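Local coordinates for protein cytosine deaminase (Klebsiella pneumoniae, PDB 4R85) that deaminates 5-methylcytosine, and probably cytosine, as an iron-binding hydrolase of the amidohydrolase family, at residues R288-V293 / L330-M335; V303-D308 / R324-G329. All blocks are in the same frame, centred on the assembly; numbering follows the deposited sequence.

Contact 1: R288-V293 / L330-M335; sequences RGVTRV and LHICHM
Arg-288 and the valines Val-290 and Val-293 meet the C-terminal end of helix 322-332 in a buried helix-end contact on the outer side of the barrel: a small apolar seam with one arginine hydrogen bond. Arg-288 NH1 donates to Ile-332 O at 2.9 Å. The acceptor lies in the guanidinium plane, whereas NH1 sits above the carbonyl plane. That carbonyl belongs to a helix closed by a Schellman motif: Met-335 N bonds to Leu-330 O, His-334 N to His-331 O. The side chains of Arg-288 and His-334 cross at about a right angle, the planes 55° apart, with His-334 CE1 over one face of the guanidinium and NH1 over the ring face. Arg-287 O and Ile-275 O of the second subunit accept from NE and NH2. Further along, Val-290 CG2 lies 3.8 Å from Ile-332 CG2. Cys-333 SG rests against both valines, 3.8 Å from Val-290 CG1 and 3.7 Å from Val-293 CG2. Val-293 CG1 then meets Met-335 SD at 3.7 Å. Around this seam, Val-290 and Val-293 also touch Ser-269 of strand 266-269, Ile-332 leans on Ile-275 of its own chain, on helix 271-277, and Met-335 touches Ala-294 of helix 293-298.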
loop_
_atom_site.group_PDB
_atom_site.type_symbol
_atom_site.label_atom_id
_atom_site.label_comp_id
_atom_site.label_asym_id
_atom_site.label_seq_id
_atom_site.Cartn_x
_atom_site.Cartn_y
_atom_site.Cartn_z
ATOM N N ARG A 288 -3.179 -13.594 -6.609
ATOM C CA ARG A 288 -3.027 -12.694 -5.476
ATOM C C ARG A 288 -2.778 -13.471 -4.197
ATOM O O ARG A 288 -1.972 -13.052 -3.363
ATOM C CB ARG A 288 -4.280 -11.823 -5.317
ATOM C CG ARG A 288 -4.443 -10.841 -6.472
ATOM C CD ARG A 288 -5.875 -10.238 -6.619
ATOM N NE ARG A 288 -5.862 -9.440 -7.840
ATOM C CZ ARG A 288 -6.234 -8.171 -7.937
ATOM N NH1 ARG A 288 -6.744 -7.528 -6.891
ATOM N NH2 ARG A 288 -6.110 -7.561 -9.106
ATOM N N GLY A 289 -3.520 -14.569 -4.027
ATOM C CA GLY A 289 -3.348 -15.460 -2.889
ATOM C C GLY A 289 -3.933 -14.989 -1.572
ATOM O O GLY A 289 -3.532 -15.458 -0.508
ATOM N N VAL A 290 -4.889 -14.063 -1.633
ATOM C CA VAL A 290 -5.521 -13.544 -0.433
ATOM C C VAL A 290 -6.914 -14.163 -0.315
ATOM O O VAL A 290 -7.538 -14.477 -1.321
ATOM C CB VAL A 290 -5.582 -11.997 -0.492
ATOM C CG1 VAL A 290 -6.386 -11.417 0.651
ATOM C CG2 VAL A 290 -4.163 -11.428 -0.497
ATOM N N THR A 291 -7.376 -14.378 0.911
ATOM C CA THR A 291 -8.699 -14.952 1.145
ATOM C C THR A 291 -9.831 -14.062 0.575
ATOM O O THR A 291 -9.593 -12.931 0.113
ATOM C CB THR A 291 -8.905 -15.236 2.660
ATOM O OG1 THR A 291 -10.044 -16.083 2.848
ATOM C CG2 THR A 291 -9.079 -13.940 3.452
ATOM N N ARG A 292 -11.061 -14.566 0.600
ATOM C CA ARG A 292 -12.163 -13.868 -0.081
ATOM C C ARG A 292 -12.836 -12.884 0.868
ATOM O O ARG A 292 -13.989 -13.065 1.251
ATOM C CB ARG A 292 -13.179 -14.873 -0.616
ATOM C CG ARG A 292 -12.564 -15.957 -1.495
ATOM C CD ARG A 292 -13.660 -16.774 -2.186
ATOM N NE ARG A 292 -13.079 -17.891 -2.932
ATOM C CZ ARG A 292 -13.722 -18.630 -3.827
ATOM N NH1 ARG A 292 -13.092 -19.629 -4.427
ATOM N NH2 ARG A 292 -14.990 -18.382 -4.121
ATOM N N VAL A 293 -12.097 -11.843 1.235
ATOM C CA VAL A 293 -12.518 -10.893 2.258
ATOM C C VAL A 293 -13.844 -10.206 1.927
ATOM O O VAL A 293 -14.739 -10.125 2.774
ATOM C CB VAL A 293 -11.438 -9.805 2.473
ATOM C CG1 VAL A 293 -11.944 -8.728 3.434
ATOM C CG2 VAL A 293 -10.126 -10.435 2.982
ATOM N N LEU A 330 -7.894 -3.178 0.874
ATOM C CA LEU A 330 -8.971 -2.677 0.025
ATOM C C LEU A 330 -8.648 -2.799 -1.467
ATOM O O LEU A 330 -9.543 -3.072 -2.283
ATOM C CB LEU A 330 -9.314 -1.228 0.382
ATOM C CG LEU A 330 -9.804 -0.966 1.808
ATOM C CD1 LEU A 330 -10.085 0.522 1.983
ATOM C CD2 LEU A 330 -11.057 -1.774 2.119
ATOM N N HIS A 331 -7.384 -2.584 -1.827
ATOM C CA HIS A 331 -6.957 -2.713 -3.224
ATOM C C HIS A 331 -6.951 -4.174 -3.679
ATOM O O HIS A 331 -7.551 -4.524 -4.695
ATOM C CB HIS A 331 -5.543 -2.142 -3.430
ATOM C CG HIS A 331 -5.474 -0.647 -3.444
ATOM N ND1 HIS A 331 -5.620 0.120 -2.304
ATOM C CD2 HIS A 331 -5.243 0.222 -4.456
ATOM C CE1 HIS A 331 -5.502 1.398 -2.621
ATOM N NE2 HIS A 331 -5.274 1.488 -3.919
ATOM N N ILE A 332 -6.260 -5.025 -2.926
ATOM C CA ILE A 332 -6.069 -6.423 -3.331
ATOM C C ILE A 332 -7.381 -7.216 -3.340
ATOM O O ILE A 332 -7.571 -8.120 -4.159
ATOM C CB ILE A 332 -5.020 -7.133 -2.433
ATOM C CG1 ILE A 332 -3.711 -6.339 -2.439
ATOM C CG2 ILE A 332 -4.743 -8.541 -2.949
ATOM C CD1 ILE A 332 -2.636 -6.851 -1.458
ATOM N N CYS A 333 -8.287 -6.859 -2.434
ATOM C CA CYS A 333 -9.552 -7.574 -2.265
ATOM C C CYS A 333 -10.692 -6.969 -3.082
ATOM O O CYS A 333 -11.836 -7.415 -2.976
ATOM C CB CYS A 333 -9.941 -7.617 -0.784
ATOM S SG CYS A 333 -8.696 -8.475 0.238
ATOM N N HIS A 334 -10.370 -5.975 -3.905
ATOM C CA HIS A 334 -11.372 -5.313 -4.750
ATOM C C HIS A 334 -12.513 -4.737 -3.926
ATOM O O HIS A 334 -13.687 -4.987 -4.200
ATOM C CB HIS A 334 -11.917 -6.266 -5.821
ATOM C CG HIS A 334 -10.996 -6.447 -6.984
ATOM N ND1 HIS A 334 -11.104 -7.502 -7.863
ATOM C CD2 HIS A 334 -9.966 -5.687 -7.428
ATOM C CE1 HIS A 334 -10.175 -7.389 -8.798
ATOM N NE2 HIS A 334 -9.466 -6.302 -8.551
ATOM N N MET A 335 -12.148 -3.949 -2.924
ATOM C CA MET A 335 -13.108 -3.307 -2.046
ATOM C C MET A 335 -12.915 -1.799 -2.080
ATOM O O MET A 335 -12.847 -1.147 -1.042
ATOM C CB MET A 335 -12.921 -3.829 -0.623
ATOM C CG MET A 335 -13.236 -5.304 -0.505
ATOM S SD MET A 335 -12.657 -6.001 1.053
ATOM C CE MET A 335 -14.000 -5.488 2.103
#

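Contact 2: V303-D308 / R324-G329; sequences VCFAQD and RILDAG. With FE2 (Fe (II) ion), chain H; 17E (5-methylcytosine), chain G.
Phe-305 turns its CG anti to the carbonyl carbon (chi1 -69°), and its ring lies against helix 322-332; Ile-325 has CG2 anti to the backbone N, facing the chain just beyond the strand. Gly-329 CA sits over one face of the Phe-305 ring in a CH-pi contact, 4.1 Å from the centroid and 28° off the normal. Gly-329 has no CB, and its CA can lie directly on the ring face. Leu-326 CD1 approaches the ring edge, 3.8 Å from Phe-305 CD2. One turn back from Gly-329, Ile-325 CG2 lies 3.9 Å from Phe-305 CB and close to the Ala-306 carbonyl, while its CG1 comes unusually near Gln-307 CG, at 3.3 Å. This is strand-to-helix packing at the eighth strand of the amidohydrolase barrel, whose C-terminal end delivers Asp-308. OD2 of Asp-308 binds the iron at 2.3 Å, joining His-56, His-58, His-209 and His-241; OD1 of Asp-308 accepts from N4 of 5-methylcytosine at 2.7 Å. The two oxygens of one carboxylate thus face metal and substrate separately, tying the exocyclic amine, the group lost on deamination, to the iron site.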
loop_
_atom_site.group_PDB
_atom_site.type_symbol
_atom_site.label_atom_id
_atom_site.label_comp_id
_atom_site.label_asym_id
_atom_site.label_seq_id
_atom_site.Cartn_x
_atom_site.Cartn_y
_atom_site.Cartn_z
ATOM N N VAL A 303 -14.827 -10.290 9.328
ATOM C CA VAL A 303 -13.456 -10.398 8.809
ATOM C C VAL A 303 -12.714 -9.088 9.103
ATOM O O VAL A 303 -13.328 -8.023 9.194
ATOM C CB VAL A 303 -13.453 -10.745 7.285
ATOM C CG1 VAL A 303 -14.174 -9.665 6.480
ATOM C CG2 VAL A 303 -12.033 -10.971 6.747
ATOM N N CYS A 304 -11.405 -9.163 9.303
ATOM C CA CYS A 304 -10.634 -7.954 9.559
ATOM C C CYS A 304 -9.208 -8.076 9.025
ATOM O O CYS A 304 -8.820 -9.140 8.556
ATOM C CB CYS A 304 -10.645 -7.630 11.051
ATOM S SG CYS A 304 -9.868 -8.906 12.056
ATOM N N PHE A 305 -8.447 -6.983 9.081
ATOM C CA PHE A 305 -7.082 -6.951 8.536
ATOM C C PHE A 305 -6.030 -6.845 9.631
ATOM O O PHE A 305 -6.271 -6.243 10.679
ATOM C CB PHE A 305 -6.901 -5.763 7.594
ATOM C CG PHE A 305 -7.662 -5.870 6.307
ATOM C CD1 PHE A 305 -7.524 -6.988 5.496
ATOM C CD2 PHE A 305 -8.516 -4.845 5.901
ATOM C CE1 PHE A 305 -8.223 -7.092 4.298
ATOM C CE2 PHE A 305 -9.218 -4.936 4.699
ATOM C CZ PHE A 305 -9.073 -6.065 3.901
ATOM N N ALA A 306 -4.849 -7.407 9.372
ATOM C CA ALA A 306 -3.780 -7.385 10.355
ATOM C C ALA A 306 -2.416 -7.258 9.683
ATOM O O ALA A 306 -2.259 -7.581 8.510
ATOM C CB ALA A 306 -3.822 -8.649 11.199
ATOM N N GLN A 307 -1.431 -6.794 10.444
ATOM C CA GLN A 307 -0.076 -6.622 9.921
ATOM C C GLN A 307 0.730 -7.917 9.803
ATOM O O GLN A 307 1.511 -8.057 8.872
ATOM C CB GLN A 307 0.697 -5.586 10.752
ATOM C CG GLN A 307 0.086 -4.188 10.647
ATOM C CD GLN A 307 0.690 -3.192 11.607
ATOM O OE1 GLN A 307 1.798 -2.704 11.394
ATOM N NE2 GLN A 307 -0.040 -2.873 12.665
ATOM N N ASP A 308 0.545 -8.835 10.752
ATOM C CA ASP A 308 1.257 -10.124 10.778
ATOM C C ASP A 308 2.727 -9.985 11.201
ATOM O O ASP A 308 3.142 -10.502 12.243
ATOM C CB ASP A 308 1.151 -10.844 9.414
ATOM C CG ASP A 308 1.440 -12.319 9.511
ATOM O OD1 ASP A 308 1.941 -12.925 8.538
ATOM O OD2 ASP A 308 1.159 -12.880 10.572
ATOM N N ARG A 324 -1.966 1.470 6.623
ATOM C CA ARG A 324 -1.259 1.060 5.423
ATOM C C ARG A 324 -1.791 -0.308 4.990
ATOM O O ARG A 324 -1.978 -0.562 3.801
ATOM C CB ARG A 324 0.260 0.999 5.676
ATOM C CG ARG A 324 1.102 0.882 4.409
ATOM C CD ARG A 324 2.613 0.780 4.722
ATOM N NE ARG A 324 2.883 -0.367 5.585
ATOM C CZ ARG A 324 3.295 -1.554 5.156
ATOM N NH1 ARG A 324 3.527 -1.762 3.864
ATOM N NH2 ARG A 324 3.482 -2.540 6.025
ATOM N N ILE A 325 -2.030 -1.180 5.971
ATOM C CA ILE A 325 -2.578 -2.517 5.730
ATOM C C ILE A 325 -3.995 -2.449 5.175
ATOM O O ILE A 325 -4.357 -3.174 4.234
ATOM C CB ILE A 325 -2.635 -3.331 7.039
ATOM C CG1 ILE A 325 -1.254 -3.433 7.678
ATOM C CG2 ILE A 325 -3.253 -4.707 6.815
ATOM C CD1 ILE A 325 -0.097 -3.578 6.729
ATOM N N LEU A 326 -4.803 -1.581 5.776
ATOM C CA LEU A 326 -6.154 -1.356 5.302
ATOM C C LEU A 326 -6.129 -0.951 3.839
ATOM O O LEU A 326 -6.862 -1.503 3.036
ATOM C CB LEU A 326 -6.853 -0.283 6.148
ATOM C CG LEU A 326 -8.266 0.119 5.709
ATOM C CD1 LEU A 326 -9.187 -1.092 5.720
ATOM C CD2 LEU A 326 -8.815 1.228 6.617
ATOM N N ASP A 327 -5.279 0.012 3.492
ATOM C CA ASP A 327 -5.155 0.456 2.107
ATOM C C ASP A 327 -4.865 -0.737 1.177
ATOM O O ASP A 327 -5.557 -0.955 0.165
ATOM C CB ASP A 327 -4.032 1.490 2.014
ATOM C CG ASP A 327 -3.951 2.163 0.659
ATOM O OD1 ASP A 327 -2.824 2.273 0.121
ATOM O OD2 ASP A 327 -4.999 2.614 0.146
ATOM N N ALA A 328 -3.858 -1.522 1.549
ATOM C CA ALA A 328 -3.452 -2.692 0.777
ATOM C C ALA A 328 -4.608 -3.668 0.604
ATOM O O ALA A 328 -4.863 -4.160 -0.492
ATOM C CB ALA A 328 -2.284 -3.391 1.470
ATOM N N GLY A 329 -5.295 -3.940 1.705
ATOM C CA GLY A 329 -6.393 -4.883 1.709
ATOM C C GLY A 329 -7.513 -4.450 0.795
ATOM O O GLY A 329 -8.029 -5.249 0.022
HETATM FE FE FE2 H . 0.663 -15.074 11.133
HETATM N N1 17E G . 4.742 -18.141 10.637
HETATM C C2 17E G . 3.778 -18.561 9.817
HETATM O O2 17E G . 3.484 -19.899 9.755
HETATM N N3 17E G . 3.085 -17.709 9.055
HETATM C C4 17E G . 3.352 -16.393 9.093
HETATM N N4 17E G . 2.606 -15.492 8.273
HETATM C C5 17E G . 4.352 -15.905 9.937
HETATM C C6 17E G . 5.043 -16.829 10.716
HETATM C CM5 17E G . 4.659 -14.443 9.993
#

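In the fold
Contacts 1 and 2 use successive parts of helix 322-332: contact 2 its middle, contact 1 its C-terminal end. Their centres lie about 10 Å apart, and in sequence both segments of contact 2 fall between those of contact 1. They also touch directly, since Val-293 CG1 of contact 1 lies 3.9 Å from Phe-305 CZ of contact 2, and Val-293 O is 3.8 Å from Val-303 CG1. Contact 2 leads straight into the active site through Asp-308, whereas in contact 1 the side chain of Val-290 stays about 12 Å from 5-methylcytosine. Both reach the second subunit: Arg-324 and Asp-327 form salt bridges with that subunit's Asp-327 and Arg-324 respectively, and His-331 NE2 is hydrogen-bonded to that subunit's Tyr-315 OH.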